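Local coordinates for protein copper-containing nitrite reductase (Hyphomicrobium denitrificans 1NES1, PDB 6TFO) that probably reduces nitrite to nitric oxide with electrons supplied by cytochrome c, passing them between copper centres in a trimeric enzyme, at residues Thr166-Leu171 against Thr207-Leu212; His222-His227 against Ala237-Asp242; Tyr261-Pro266 against Asn274-Leu279. One frame throughout, in Å; residues are numbered along the deposited sequence.

Contact 1 of 3, residues Thr166-Leu171 against Thr207-Leu212; sequences TVRIDL and TVELHL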
# COMPACT_ATOMS: atom_id res chain seq x y z
N THR C 166 63.22 -16.57 -8.17
CA THR C 166 62.06 -17.08 -7.40
C THR C 166 61.74 -16.09 -6.28
O THR C 166 62.66 -15.80 -5.50
CB THR C 166 62.33 -18.50 -6.89
OG1 THR C 166 62.30 -19.35 -8.03
CG2 THR C 166 61.31 -18.96 -5.87
N VAL C 167 60.50 -15.60 -6.22
CA VAL C 167 59.97 -14.64 -5.20
C VAL C 167 58.83 -15.33 -4.43
O VAL C 167 57.82 -15.70 -5.06
CB VAL C 167 59.49 -13.33 -5.85
CG1 VAL C 167 59.02 -12.31 -4.83
CG2 VAL C 167 60.56 -12.71 -6.72
N ARG C 168 58.97 -15.47 -3.11
CA ARG C 168 57.90 -16.00 -2.22
C ARG C 168 57.02 -14.83 -1.79
O ARG C 168 57.55 -13.84 -1.26
CB ARG C 168 58.48 -16.69 -0.98
CG ARG C 168 57.45 -17.47 -0.18
CD ARG C 168 57.68 -17.36 1.32
NE ARG C 168 56.57 -17.94 2.07
CZ ARG C 168 56.57 -19.14 2.66
NH1 ARG C 168 57.62 -19.93 2.61
NH2 ARG C 168 55.50 -19.54 3.31
N ILE C 169 55.71 -14.95 -2.05
CA ILE C 169 54.69 -13.96 -1.61
C ILE C 169 53.75 -14.68 -0.62
O ILE C 169 53.27 -15.81 -0.94
CB ILE C 169 53.96 -13.34 -2.82
CG1 ILE C 169 54.94 -12.61 -3.75
CG2 ILE C 169 52.82 -12.44 -2.37
CD1 ILE C 169 54.32 -11.98 -4.98
N ASP C 170 53.51 -14.05 0.53
CA ASP C 170 52.58 -14.54 1.57
C ASP C 170 51.36 -13.63 1.64
O ASP C 170 51.54 -12.46 1.98
CB ASP C 170 53.28 -14.64 2.92
CG ASP C 170 54.24 -15.81 2.91
OD1 ASP C 170 53.76 -16.96 2.84
OD2 ASP C 170 55.45 -15.56 2.87
N LEU C 171 50.18 -14.17 1.34
CA LEU C 171 48.86 -13.51 1.53
C LEU C 171 48.06 -14.27 2.60
O LEU C 171 48.08 -15.52 2.59
CB LEU C 171 48.10 -13.50 0.20
CG LEU C 171 48.68 -12.60 -0.89
CD1 LEU C 171 47.91 -12.81 -2.19
CD2 LEU C 171 48.69 -11.13 -0.46
N THR C 207 59.73 -16.17 -10.99
CA THR C 207 58.87 -17.30 -10.56
C THR C 207 58.28 -16.94 -9.19
O THR C 207 59.06 -16.70 -8.25
CB THR C 207 59.66 -18.62 -10.62
OG1 THR C 207 59.76 -18.97 -12.00
CG2 THR C 207 59.01 -19.76 -9.87
N VAL C 208 56.95 -16.84 -9.11
CA VAL C 208 56.21 -16.42 -7.87
C VAL C 208 55.76 -17.69 -7.15
O VAL C 208 55.05 -18.53 -7.80
CB VAL C 208 55.04 -15.47 -8.19
CG1 VAL C 208 54.17 -15.22 -6.97
CG2 VAL C 208 55.52 -14.15 -8.78
N GLU C 209 56.24 -17.86 -5.92
CA GLU C 209 55.84 -18.92 -4.96
C GLU C 209 54.84 -18.29 -4.01
O GLU C 209 55.26 -17.62 -3.03
CB GLU C 209 57.05 -19.47 -4.21
CG GLU C 209 56.71 -20.51 -3.15
CD GLU C 209 57.90 -20.88 -2.29
OE1 GLU C 209 57.76 -20.96 -1.06
OE2 GLU C 209 58.99 -21.07 -2.85
N LEU C 210 53.55 -18.45 -4.32
CA LEU C 210 52.45 -17.80 -3.56
C LEU C 210 51.93 -18.75 -2.49
O LEU C 210 51.47 -19.85 -2.86
CB LEU C 210 51.30 -17.40 -4.48
CG LEU C 210 50.23 -16.64 -3.71
CD1 LEU C 210 50.47 -15.14 -3.81
CD2 LEU C 210 48.86 -17.03 -4.20
N HIS C 211 51.98 -18.29 -1.25
CA HIS C 211 51.33 -18.94 -0.08
C HIS C 211 50.08 -18.14 0.27
O HIS C 211 50.23 -16.94 0.61
CB HIS C 211 52.33 -19.01 1.07
CG HIS C 211 53.42 -20.00 0.85
ND1 HIS C 211 53.50 -21.19 1.57
CD2 HIS C 211 54.46 -20.00 -0.00
CE1 HIS C 211 54.56 -21.87 1.17
NE2 HIS C 211 55.16 -21.16 0.21
N LEU C 212 48.89 -18.75 0.16
CA LEU C 212 47.62 -18.14 0.67
C LEU C 212 47.18 -18.87 1.94
O LEU C 212 46.76 -20.05 1.84
CB LEU C 212 46.55 -18.19 -0.43
CG LEU C 212 45.42 -17.17 -0.24
CD1 LEU C 212 44.80 -16.80 -1.58
CD2 LEU C 212 44.35 -17.71 0.70
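Arg168 and His211 meet face to face: the guanidinium lies flat on the imidazole, centres 3.5 Å apart and planes 15° from parallel, with NH2 over the middle of the ring. Each group is held separately, Arg168 by a salt bridge to Asp170 and His211 by hydrogen bonds to two carboxylates. Arg168 turns NE and NH2 to Asp170 OD1, which lies in the guanidinium plane, while NE also pairs with Asp170 OD2 at 2.7 Å. His211 NE2 donates to the anti lone pair of Glu209 OE1 at 2.9 Å, and ND1 is hydrogen-bonded to Glu246. Glu209 OE1 stands 3.8 Å from Arg168 NH1 but well out of the guanidinium plane, a long, purely electrostatic pair.

Beneath this polar layer the strands run parallel in register, and five backbone bonds join them, the shortest from Val167 N to Thr207 O at 2.7 Å.

The other face is apolar. Ile169 CD1 touches Val208 CG1 at 3.8 Å, and Leu210 CD1 touches both Ile169 CG2 and Leu171 CD1.

Within the cupredoxin-like sheet, strand 207-214 sits between strand 166-181 and antiparallel strand 246-252; the apolar face packs on strand 200-203 and on Val224, while Pro448 of the second subunit rests against Thr166 and Glu209.

Contact 2 of 3, residues His222-His227 against Ala237-Asp242; sequences HSVDFH and AYTQTD. With CU (copper (II) ion), chain J; CU (copper (II) ion), chain K.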
# COMPACT_ATOMS: atom_id res chain seq x y z
N HIS C 222 38.41 -18.73 0.77
CA HIS C 222 39.00 -17.61 -0.02
C HIS C 222 40.02 -18.15 -1.03
O HIS C 222 40.48 -19.31 -0.88
CB HIS C 222 39.61 -16.56 0.91
CG HIS C 222 38.56 -15.89 1.72
ND1 HIS C 222 37.68 -15.01 1.16
CD2 HIS C 222 38.23 -16.01 3.02
CE1 HIS C 222 36.85 -14.59 2.09
NE2 HIS C 222 37.17 -15.19 3.25
N SER C 223 40.37 -17.32 -2.01
CA SER C 223 41.22 -17.69 -3.16
C SER C 223 41.90 -16.43 -3.71
O SER C 223 41.73 -15.34 -3.12
CB SER C 223 40.38 -18.38 -4.20
OG SER C 223 39.39 -17.50 -4.71
N VAL C 224 42.66 -16.57 -4.79
CA VAL C 224 43.20 -15.39 -5.52
C VAL C 224 43.36 -15.75 -7.00
O VAL C 224 43.82 -16.86 -7.31
CB VAL C 224 44.51 -14.90 -4.90
CG1 VAL C 224 45.58 -15.96 -4.91
CG2 VAL C 224 44.99 -13.63 -5.57
N ASP C 225 42.90 -14.83 -7.84
CA ASP C 225 43.11 -14.76 -9.31
C ASP C 225 43.97 -13.52 -9.50
O ASP C 225 43.55 -12.44 -9.03
CB ASP C 225 41.75 -14.70 -10.02
CG ASP C 225 41.74 -14.25 -11.47
OD1 ASP C 225 42.83 -14.07 -12.02
OD2 ASP C 225 40.63 -14.08 -12.04
N PHE C 226 45.18 -13.69 -10.05
CA PHE C 226 46.07 -12.59 -10.53
C PHE C 226 45.90 -12.43 -12.04
O PHE C 226 46.09 -13.42 -12.79
CB PHE C 226 47.54 -12.90 -10.26
CG PHE C 226 47.88 -13.23 -8.84
CD1 PHE C 226 48.18 -12.23 -7.94
CD2 PHE C 226 47.94 -14.55 -8.42
CE1 PHE C 226 48.54 -12.53 -6.65
CE2 PHE C 226 48.27 -14.85 -7.12
CZ PHE C 226 48.57 -13.84 -6.23
N HIS C 227 45.59 -11.21 -12.49
CA HIS C 227 45.41 -10.90 -13.93
C HIS C 227 46.76 -11.05 -14.65
O HIS C 227 46.73 -11.13 -15.89
CB HIS C 227 44.73 -9.54 -14.10
CG HIS C 227 43.28 -9.58 -13.77
ND1 HIS C 227 42.43 -8.55 -14.11
CD2 HIS C 227 42.53 -10.52 -13.15
CE1 HIS C 227 41.22 -8.85 -13.70
NE2 HIS C 227 41.25 -10.06 -13.11
N ALA C 237 42.14 -21.62 -9.34
CA ALA C 237 41.89 -23.08 -9.36
C ALA C 237 42.86 -23.83 -8.44
O ALA C 237 42.64 -25.03 -8.25
CB ALA C 237 41.98 -23.60 -10.78
N TYR C 238 43.89 -23.19 -7.90
CA TYR C 238 44.92 -23.83 -7.03
C TYR C 238 44.85 -23.24 -5.61
O TYR C 238 45.55 -23.79 -4.74
CB TYR C 238 46.33 -23.66 -7.62
CG TYR C 238 46.51 -24.14 -9.04
CD1 TYR C 238 46.11 -23.35 -10.11
CD2 TYR C 238 47.06 -25.37 -9.33
CE1 TYR C 238 46.23 -23.77 -11.42
CE2 TYR C 238 47.22 -25.81 -10.64
CZ TYR C 238 46.81 -25.00 -11.69
OH TYR C 238 46.92 -25.40 -12.99
N THR C 239 44.09 -22.15 -5.38
CA THR C 239 44.16 -21.35 -4.12
C THR C 239 42.82 -21.30 -3.38
O THR C 239 42.70 -20.46 -2.45
CB THR C 239 44.72 -19.94 -4.37
OG1 THR C 239 43.97 -19.28 -5.40
CG2 THR C 239 46.18 -19.97 -4.74
N GLN C 240 41.85 -22.15 -3.73
CA GLN C 240 40.57 -22.27 -2.96
C GLN C 240 40.96 -22.84 -1.60
O GLN C 240 41.24 -24.05 -1.53
CB GLN C 240 39.55 -23.14 -3.69
CG GLN C 240 39.08 -22.56 -5.02
CD GLN C 240 38.28 -21.28 -4.92
OE1 GLN C 240 37.35 -21.17 -4.13
NE2 GLN C 240 38.62 -20.31 -5.75
N THR C 241 41.04 -21.99 -0.58
CA THR C 241 41.64 -22.31 0.74
C THR C 241 40.56 -22.32 1.83
O THR C 241 39.92 -21.25 2.06
CB THR C 241 42.72 -21.28 1.09
OG1 THR C 241 43.57 -21.12 -0.05
CG2 THR C 241 43.52 -21.68 2.31
N ASP C 242 40.36 -23.48 2.49
CA ASP C 242 39.41 -23.59 3.63
C ASP C 242 39.93 -22.71 4.76
O ASP C 242 41.12 -22.39 4.80
CB ASP C 242 39.25 -25.04 4.09
CG ASP C 242 38.47 -25.90 3.10
OD1 ASP C 242 37.73 -25.33 2.26
OD2 ASP C 242 38.63 -27.12 3.17
CU CU J . 37.35 -14.32 -0.72
CU CU K . 39.48 -10.95 -12.64
O HOH W 1 38.63 -12.69 -13.41
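Thr239 reaches Val224 with its hydroxyl: OG1 accepts the Val224 N-H at 3.1 Å and is also hydrogen-bonded to Ala235 O. The chi1 of 53° sets OG1 between the backbone N and the carbonyl carbon, the branch that faces the 222-227 segment. The Thr239 carbonyl is used as well. Its oxygen receives a short bond of 2.6 Å from Thr241 OG1, which arrives from well above the carbonyl plane, and it takes a CA-H contact from Ser223 CA at 3.2 Å.

His222 divides its work between backbone and ring. Its N and O form a reciprocal pair of hydrogen bonds with Thr241, the 2.8 Å bond from Thr241 N to His222 O being the shorter, so that this single antiparallel bridge ties down the backbone of a metal ligand. CB points away from the other segment, and ND1 of the ring binds the type 1 copper at 2.0 Å; NE2 is hydrogen-bonded to Glu175.

Ser223 CB points toward the other segment and lies against the Gln240 amide, whose NE2 is bonded to Ala264 O. Ser223 OG is bonded to Ala264 N and Thr265 OG1, while Gln240 OE1 joins the same threonine, making a small polar cluster.

Farther along, His227 NE2 binds the second copper, completed by His262, a water and His419 of the second subunit; Asp225 OD2 accepts from that water at 2.8 Å. The bridge lies just before strand 225-226; Thr241 O is bonded to Asn214 of strand 207-214, Val224 packs on strands 207-214 and 257-262, and Thr239 lies against strand 246-252.

Contact 3 of 3, residues Tyr261-Pro266 against Asn274-Leu279; sequences YHCATP and NGMYGL. With CU (copper (II) ion), chain J; CU (copper (II) ion), chain K.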
# COMPACT_ATOMS: atom_id res chain seq x y z
N TYR C 261 44.69 -8.10 -8.88
CA TYR C 261 44.37 -9.45 -8.34
C TYR C 261 43.16 -9.29 -7.41
O TYR C 261 42.92 -8.15 -6.88
CB TYR C 261 45.59 -10.07 -7.66
CG TYR C 261 46.01 -9.46 -6.34
CD1 TYR C 261 46.88 -8.39 -6.29
CD2 TYR C 261 45.54 -9.98 -5.13
CE1 TYR C 261 47.27 -7.84 -5.08
CE2 TYR C 261 45.93 -9.44 -3.92
CZ TYR C 261 46.81 -8.37 -3.89
OH TYR C 261 47.22 -7.81 -2.70
N HIS C 262 42.38 -10.36 -7.27
CA HIS C 262 41.12 -10.39 -6.47
C HIS C 262 40.86 -11.83 -6.03
O HIS C 262 41.34 -12.76 -6.71
CB HIS C 262 39.93 -9.78 -7.23
CG HIS C 262 39.61 -10.41 -8.55
ND1 HIS C 262 38.97 -11.64 -8.66
CD2 HIS C 262 39.81 -9.97 -9.81
CE1 HIS C 262 38.82 -11.95 -9.93
NE2 HIS C 262 39.33 -10.93 -10.67
N CYS C 263 40.09 -12.00 -4.96
CA CYS C 263 39.50 -13.31 -4.58
C CYS C 263 38.63 -13.82 -5.74
O CYS C 263 38.04 -13.00 -6.46
CB CYS C 263 38.71 -13.18 -3.29
SG CYS C 263 38.08 -14.76 -2.68
N ALA C 264 38.60 -15.14 -5.96
CA ALA C 264 37.81 -15.79 -7.02
C ALA C 264 37.10 -17.01 -6.44
O ALA C 264 37.10 -18.05 -7.11
CB ALA C 264 38.69 -16.17 -8.18
N THR C 265 36.56 -16.87 -5.22
CA THR C 265 35.62 -17.81 -4.55
C THR C 265 34.20 -17.27 -4.72
O THR C 265 33.94 -16.11 -4.43
CB THR C 265 36.03 -18.03 -3.08
OG1 THR C 265 37.35 -18.56 -3.06
CG2 THR C 265 35.09 -18.98 -2.34
N PRO C 266 33.24 -18.08 -5.20
CA PRO C 266 31.87 -17.58 -5.42
C PRO C 266 31.21 -17.15 -4.10
O PRO C 266 31.49 -17.76 -3.07
CB PRO C 266 31.13 -18.78 -6.02
CG PRO C 266 32.22 -19.76 -6.46
CD PRO C 266 33.38 -19.51 -5.54
N ASN C 274 33.48 -6.72 -0.76
CA ASN C 274 33.83 -6.82 0.68
C ASN C 274 35.28 -6.38 0.91
O ASN C 274 35.59 -6.05 2.07
CB ASN C 274 33.54 -8.22 1.23
CG ASN C 274 32.09 -8.41 1.60
OD1 ASN C 274 31.73 -9.44 2.15
ND2 ASN C 274 31.24 -7.45 1.28
N GLY C 275 36.12 -6.42 -0.13
CA GLY C 275 37.41 -5.71 -0.16
C GLY C 275 38.58 -6.54 -0.66
O GLY C 275 39.73 -6.06 -0.49
N MET C 276 38.33 -7.70 -1.29
CA MET C 276 39.39 -8.67 -1.68
C MET C 276 39.89 -8.33 -3.09
O MET C 276 39.62 -9.10 -4.05
CB MET C 276 38.91 -10.12 -1.55
CG MET C 276 38.40 -10.45 -0.13
SD MET C 276 38.28 -12.23 0.28
CE MET C 276 40.00 -12.56 0.63
N TYR C 277 40.62 -7.22 -3.21
CA TYR C 277 41.30 -6.79 -4.45
C TYR C 277 42.59 -6.04 -4.12
O TYR C 277 42.69 -5.43 -3.05
CB TYR C 277 40.36 -5.94 -5.31
CG TYR C 277 39.63 -4.81 -4.62
CD1 TYR C 277 40.18 -3.54 -4.53
CD2 TYR C 277 38.34 -4.98 -4.12
CE1 TYR C 277 39.50 -2.48 -3.94
CE2 TYR C 277 37.64 -3.94 -3.54
CZ TYR C 277 38.21 -2.68 -3.46
OH TYR C 277 37.53 -1.64 -2.88
N GLY C 278 43.55 -6.09 -5.05
CA GLY C 278 44.87 -5.43 -4.97
C GLY C 278 45.56 -5.35 -6.32
O GLY C 278 44.96 -5.80 -7.34
N LEU C 279 46.77 -4.81 -6.35
CA LEU C 279 47.57 -4.63 -7.60
C LEU C 279 48.85 -5.46 -7.52
O LEU C 279 49.48 -5.51 -6.44
CB LEU C 279 47.89 -3.15 -7.79
CG LEU C 279 46.75 -2.26 -8.28
CD1 LEU C 279 47.23 -0.84 -8.47
CD2 LEU C 279 46.14 -2.79 -9.57
CU CU J . 37.35 -14.32 -0.72
CU CU K . 39.48 -10.95 -12.64
O HOH W 1 38.63 -12.69 -13.41
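Tyr261 N donates to Gly278 O at 2.8 Å, and Gly278 N returns a bond of the same length to Tyr261 O, making an antiparallel hydrogen-bonded pair. Two residues along, Cys263 N donates to Met276 O at 3.1 Å, and His262 CA adds a lesser C-H contact to the same oxygen.

The Tyr261 ring lies over the Gly278 backbone. A chi1 of 71° places CG between the backbone N and the carbonyl carbon, and Gly278 CA makes a CH-pi contact over the ring face, 3.8 Å from its centroid. Glycine, without a side chain, lets the ring come this close, and Tyr261 OH is anchored on Pro198 O.

Toward the metal, Cys263 CB packs on Met276 CB at 3.5 Å, and both sulphurs bind one copper, SG at 2.1 Å and SD at the longer 2.5 Å. SG also accepts a weak bond from Thr265 N. Gly275 ends helix 268-274 in a Schellman motif just before the methionine.

His262 NE2 binds the other copper at 2.0 Å, while its ND1 donates almost straight to Cys263 O. The adjacent Cys263 and His262 thus join a type 1 and a type 2 copper, the cysteine-histidine bridge of copper nitrite reductases, regarded as the route for electrons between the two sites.

In the fold
The three contacts illustrate how chemistry follows position in one cupredoxin-like domain. Contact 1 is partly buried, its charged layer outward and its aliphatic layer facing the interior, and holds two parallel strands of one sheet without binding a metal. Contacts 2 and 3 are buried and reach the facing sheet, where strands 225-226 and 257-262 are neighbours; each supplies ligands to both coppers, and one copper-bound water is common to them. Contact 2 relies mainly on loop backbone and hydroxyl bonds, contact 3 on a strand pair and sulphur ligands. Leu210 and Leu212 of contact 1 pack on Phe226 and Val224, so the apolar layer adjoins the copper-bearing segments.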